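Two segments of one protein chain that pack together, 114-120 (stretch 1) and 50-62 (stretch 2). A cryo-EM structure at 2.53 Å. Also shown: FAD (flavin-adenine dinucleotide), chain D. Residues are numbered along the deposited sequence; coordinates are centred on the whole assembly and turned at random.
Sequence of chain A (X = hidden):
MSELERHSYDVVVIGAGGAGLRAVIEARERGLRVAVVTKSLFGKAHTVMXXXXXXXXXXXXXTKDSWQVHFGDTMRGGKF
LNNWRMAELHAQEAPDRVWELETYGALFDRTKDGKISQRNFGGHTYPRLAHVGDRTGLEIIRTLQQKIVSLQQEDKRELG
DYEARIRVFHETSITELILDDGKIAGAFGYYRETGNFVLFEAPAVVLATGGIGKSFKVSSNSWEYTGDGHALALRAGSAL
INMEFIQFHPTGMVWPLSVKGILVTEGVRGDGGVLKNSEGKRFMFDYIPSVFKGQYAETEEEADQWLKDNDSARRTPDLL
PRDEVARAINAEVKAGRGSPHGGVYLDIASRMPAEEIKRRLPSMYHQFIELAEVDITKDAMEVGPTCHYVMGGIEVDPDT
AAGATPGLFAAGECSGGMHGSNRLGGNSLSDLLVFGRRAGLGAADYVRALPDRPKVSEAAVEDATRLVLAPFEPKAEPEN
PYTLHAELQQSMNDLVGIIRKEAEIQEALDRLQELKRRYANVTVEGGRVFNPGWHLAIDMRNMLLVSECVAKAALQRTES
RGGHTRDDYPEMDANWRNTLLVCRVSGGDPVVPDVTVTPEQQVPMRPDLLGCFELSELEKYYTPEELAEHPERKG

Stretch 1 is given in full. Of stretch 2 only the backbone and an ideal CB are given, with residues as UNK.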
# COMPACT_ATOMS: atom_id res chain seq x y z
N GLY A 114 24.15 -11.18 3.00
CA GLY A 114 23.67 -10.36 1.91
C GLY A 114 22.72 -11.06 0.96
O GLY A 114 22.54 -10.58 -0.16
N LYS A 115 22.12 -12.17 1.37
CA LYS A 115 21.16 -12.89 0.56
C LYS A 115 19.74 -12.50 0.98
O LYS A 115 19.53 -11.68 1.86
CB LYS A 115 21.38 -14.40 0.68
CG LYS A 115 22.80 -14.84 0.47
CD LYS A 115 22.89 -16.34 0.28
CE LYS A 115 24.31 -16.77 0.03
NZ LYS A 115 24.38 -18.06 -0.70
N ILE A 116 18.76 -13.12 0.33
CA ILE A 116 17.36 -12.86 0.64
C ILE A 116 16.99 -13.60 1.91
O ILE A 116 17.28 -14.79 2.07
CB ILE A 116 16.46 -13.27 -0.54
CG1 ILE A 116 16.76 -12.41 -1.77
CG2 ILE A 116 15.00 -13.13 -0.16
CD1 ILE A 116 15.90 -12.74 -2.96
N SER A 117 16.35 -12.89 2.84
CA SER A 117 15.94 -13.48 4.11
C SER A 117 14.70 -14.34 3.93
O SER A 117 13.80 -14.00 3.16
CB SER A 117 15.68 -12.37 5.13
OG SER A 117 15.50 -12.91 6.43
N GLN A 118 14.66 -15.45 4.66
CA GLN A 118 13.56 -16.41 4.58
C GLN A 118 13.04 -16.69 5.98
O GLN A 118 13.82 -16.93 6.90
CB GLN A 118 14.01 -17.71 3.91
CG GLN A 118 14.42 -17.54 2.46
CD GLN A 118 14.97 -18.82 1.86
OE1 GLN A 118 15.94 -19.38 2.34
NE2 GLN A 118 14.34 -19.28 0.79
N ARG A 119 11.72 -16.66 6.14
CA ARG A 119 11.07 -16.95 7.41
C ARG A 119 10.49 -18.36 7.43
O ARG A 119 10.32 -19.00 6.40
CB ARG A 119 9.95 -15.95 7.71
CG ARG A 119 10.43 -14.60 8.20
CD ARG A 119 9.27 -13.72 8.59
NE ARG A 119 8.38 -13.47 7.46
CZ ARG A 119 7.37 -12.61 7.48
NH1 ARG A 119 7.12 -11.90 8.57
NH2 ARG A 119 6.61 -12.45 6.41
N ASN A 120 10.18 -18.82 8.63
CA ASN A 120 9.51 -20.09 8.83
C ASN A 120 8.00 -19.89 8.85
O ASN A 120 7.50 -18.84 9.26
CB ASN A 120 9.96 -20.76 10.13
CG ASN A 120 10.24 -22.23 9.95
OD1 ASN A 120 9.65 -22.89 9.10
ND2 ASN A 120 11.16 -22.76 10.76
N UNK A 50 -1.41 -9.23 0.29
CA UNK A 50 -0.65 -10.31 0.91
C UNK A 50 0.47 -9.74 1.78
O UNK A 50 1.16 -8.80 1.39
CB UNK A 50 -0.07 -11.24 -0.16
N UNK A 51 0.65 -10.33 2.96
CA UNK A 51 1.61 -9.84 3.94
C UNK A 51 2.62 -10.90 4.38
O UNK A 51 3.37 -10.66 5.33
CB UNK A 51 0.86 -9.31 5.16
N UNK A 52 2.66 -12.05 3.72
CA UNK A 52 3.56 -13.11 4.16
C UNK A 52 4.85 -13.17 3.38
O UNK A 52 5.73 -12.31 3.56
CB UNK A 52 2.85 -14.46 4.06
N UNK A 53 5.00 -14.17 2.53
CA UNK A 53 6.23 -14.33 1.78
C UNK A 53 6.03 -15.29 0.63
O UNK A 53 4.94 -15.81 0.40
CB UNK A 53 7.36 -14.82 2.69
N UNK A 54 7.11 -15.50 -0.12
CA UNK A 54 7.14 -16.44 -1.23
C UNK A 54 7.91 -17.68 -0.79
O UNK A 54 9.07 -17.58 -0.39
CB UNK A 54 7.77 -15.81 -2.47
N UNK A 55 7.28 -18.84 -0.90
CA UNK A 55 7.94 -20.10 -0.58
C UNK A 55 8.84 -20.48 -1.75
O UNK A 55 8.36 -20.76 -2.85
CB UNK A 55 6.92 -21.20 -0.29
N UNK A 56 10.15 -20.47 -1.52
CA UNK A 56 11.12 -20.83 -2.55
C UNK A 56 12.33 -21.46 -1.89
O UNK A 56 12.91 -20.88 -0.97
CB UNK A 56 11.53 -19.61 -3.38
N UNK A 57 12.71 -22.65 -2.36
CA UNK A 57 13.82 -23.40 -1.79
C UNK A 57 15.15 -22.80 -2.27
O UNK A 57 15.93 -23.42 -2.99
CB UNK A 57 13.72 -24.88 -2.17
N UNK A 58 15.39 -21.56 -1.84
CA UNK A 58 16.64 -20.88 -2.15
C UNK A 58 17.79 -21.32 -1.25
O UNK A 58 18.95 -21.11 -1.62
CB UNK A 58 16.45 -19.37 -2.03
N UNK A 59 17.49 -21.90 -0.09
CA UNK A 59 18.49 -22.44 0.84
C UNK A 59 19.36 -21.35 1.46
O UNK A 59 20.50 -21.61 1.86
CB UNK A 59 19.38 -23.45 0.12
N UNK A 60 18.84 -20.13 1.55
CA UNK A 60 19.64 -19.03 2.08
C UNK A 60 19.83 -19.15 3.59
O UNK A 60 20.91 -18.86 4.10
CB UNK A 60 18.98 -17.69 1.74
N UNK A 61 18.80 -19.58 4.30
CA UNK A 61 18.89 -19.67 5.76
C UNK A 61 19.61 -20.95 6.17
O UNK A 61 20.64 -20.91 6.86
CB UNK A 61 17.50 -19.62 6.39
N UNK A 62 19.09 -22.10 5.76
CA UNK A 62 19.80 -23.36 5.93
C UNK A 62 19.81 -24.13 4.62
O UNK A 62 18.86 -24.06 3.83
CB UNK A 62 19.16 -24.20 7.04
PA FAD D . -5.02 -10.79 -8.41
O1A FAD D . -3.74 -10.06 -8.56
O2A FAD D . -5.65 -10.87 -7.08
O5B FAD D . -6.08 -10.08 -9.37
C5B FAD D . -6.44 -10.57 -10.65
C4B FAD D . -6.54 -9.42 -11.63
O4B FAD D . -7.53 -9.70 -12.62
C3B FAD D . -6.96 -8.11 -11.01
O3B FAD D . -6.14 -7.10 -11.58
C2B FAD D . -8.37 -7.89 -11.49
O2B FAD D . -8.70 -6.51 -11.61
C1B FAD D . -8.34 -8.56 -12.83
N9A FAD D . -9.69 -8.94 -13.27
C8A FAD D . -10.54 -9.74 -12.62
N7A FAD D . -11.69 -9.88 -13.30
C5A FAD D . -11.58 -9.16 -14.42
C6A FAD D . -12.42 -8.86 -15.59
N6A FAD D . -13.65 -9.38 -15.72
N1A FAD D . -11.92 -8.05 -16.53
C2A FAD D . -10.70 -7.52 -16.44
N3A FAD D . -9.88 -7.75 -15.41
C4A FAD D . -10.26 -8.54 -14.39
N1 FAD D . -1.05 -15.71 -0.39
C2 FAD D . 0.16 -15.99 0.14
O2 FAD D . 0.87 -16.84 -0.41
N3 FAD D . 0.63 -15.39 1.24
C4 FAD D . -0.07 -14.47 1.89
O4 FAD D . 0.39 -13.92 2.90
C4X FAD D . -1.40 -14.10 1.38
N5 FAD D . -2.16 -13.18 1.99
C5X FAD D . -3.37 -12.87 1.50
C6 FAD D . -4.14 -11.91 2.13
C7 FAD D . -5.39 -11.58 1.64
C7M FAD D . -6.23 -10.55 2.32
C8 FAD D . -5.90 -12.25 0.43
C8M FAD D . -7.25 -11.90 -0.12
C9 FAD D . -5.13 -13.21 -0.22
C9A FAD D . -3.89 -13.53 0.28
N10 FAD D . -3.11 -14.50 -0.37
C10 FAD D . -1.86 -14.80 0.16
C1' FAD D . -3.59 -15.16 -1.58
C2' FAD D . -2.89 -14.57 -2.79
O2' FAD D . -2.68 -13.17 -2.61
C3' FAD D . -3.69 -14.73 -4.07
O3' FAD D . -3.80 -16.12 -4.37
C4' FAD D . -3.01 -14.03 -5.23
O4' FAD D . -2.90 -12.64 -4.96
C5' FAD D . -3.76 -14.20 -6.54
O5' FAD D . -3.15 -13.35 -7.49
P FAD D . -3.63 -13.26 -9.01
O1P FAD D . -2.55 -12.59 -9.77
O2P FAD D . -4.11 -14.59 -9.46
O3P FAD D . -4.92 -12.29 -8.97

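Position 50 lies out of reach of stretch 1, but its CA is 3.4 Å from FAD N5, so a small side chain suits the crowding beside the flavin; it is Ala50. At 51 the CA-to-CB bond runs sideways and nothing of stretch 1 lies near the ideal CB, so many residues would serve. Glu51 is found, and the end of its side chain leads away.

Position 52 is far more restricted. Its ideal CB would stand 2.8 Å from FAD O4, a clash, and phi/psi of -98/-107° is unusual for a residue with a side chain. Glycine answers both points: Gly52 N gives a weak hydrogen bond to FAD O4 (3.1 Å), while Gly52 O lies 3.0 Å from Arg119 NH2, near the guanidinium plane. At 53 an ideal CB would point toward stretch 1, 4.5 Å from Arg119 NH2, which leaves room for a small residue. Phi/psi of -165/-180° is almost fully extended, at the edge of what a residue with a side chain adopts, so glycine sits there easily and a small residue less so; Gly53 is found.

Positions 54 and 55 lie in a strand that makes no contact with stretch 1, and their backbones admit many residues; they are Cys54 and Ala55. At 56 the CB points sideways, 5.0 Å from Gln118 NE2, and the backbone O is 2.8 Å from that same nitrogen. Small or medium side chains would fit, and Ala56 is found. Position 57 points away and makes no contact; it is Ala57.

Position 58 points toward stretch 1, its ideal CB 3.5 Å from Gln118 NE2, with the aliphatic Ile116 farther along. A long, flexible apolar chain such as Met would reach Ile116; a shorter Leu would fill less of the way. Met58 extends so that its CE lies 3.8 Å from Ile116 CG2, an apolar contact, and 3.4 Å from Gln118 NE2.

At 59 phi is positive (66/26°), favouring Gly, Asn or Asp, but CB points away into space free of stretch 1, so a long chain is possible; it is Arg59.

Position 60 faces stretch 1 squarely. Its ideal CB is 3.4 Å from the acceptor Ile116 O, calling for a short donor: Asn, Ser or Thr. Asn60 ND2 donates to Ile116 O (2.9 Å), while Asn60 OD1 lies 3.6 Å from Lys115 CD. Its backbone N adds a weak hydrogen bond to Gln118 OE1 (3.1 Å).

Position 61 also points toward stretch 1, and its N makes a weak hydrogen bond to Gln118 OE1 (3.5 Å). A compact beta-branched residue, Val, Ile or Thr, could cover the Gln118 stem; Val61 CG2 sits 3.8 Å from Gln118 CB. Position 62 points away, tolerates much, and is Asn62.

Stretch 2 50-62: AEGGCAAAMRNVN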
# COMPACT_ATOMS: atom_id res chain seq x y z
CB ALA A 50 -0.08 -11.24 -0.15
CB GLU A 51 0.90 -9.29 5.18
CG GLU A 51 -0.32 -8.44 4.89
CD GLU A 51 -0.82 -7.72 6.12
OE1 GLU A 51 -1.65 -8.30 6.86
OE2 GLU A 51 -0.39 -6.58 6.37
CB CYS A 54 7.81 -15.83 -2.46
SG CYS A 54 6.85 -14.59 -3.30
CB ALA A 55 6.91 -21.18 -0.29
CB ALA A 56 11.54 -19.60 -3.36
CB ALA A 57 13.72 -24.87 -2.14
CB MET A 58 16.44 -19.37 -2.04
CG MET A 58 15.57 -18.79 -3.14
SD MET A 58 15.45 -17.00 -3.11
CE MET A 58 14.84 -16.72 -1.45
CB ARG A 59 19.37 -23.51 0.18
CG ARG A 59 18.60 -24.69 -0.38
CD ARG A 59 19.37 -25.38 -1.48
NE ARG A 59 20.42 -26.24 -0.96
CZ ARG A 59 21.67 -26.25 -1.40
NH1 ARG A 59 22.03 -25.44 -2.39
NH2 ARG A 59 22.57 -27.07 -0.87
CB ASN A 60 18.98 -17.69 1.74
CG ASN A 60 18.99 -17.40 0.27
OD1 ASN A 60 19.77 -17.98 -0.49
ND2 ASN A 60 18.12 -16.49 -0.16
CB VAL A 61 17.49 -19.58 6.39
CG1 VAL A 61 17.55 -19.95 7.86
CG2 VAL A 61 16.93 -18.18 6.22
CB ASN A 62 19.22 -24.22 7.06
CG ASN A 62 17.87 -24.80 6.73
OD1 ASN A 62 17.11 -24.23 5.95
ND2 ASN A 62 17.57 -25.95 7.31
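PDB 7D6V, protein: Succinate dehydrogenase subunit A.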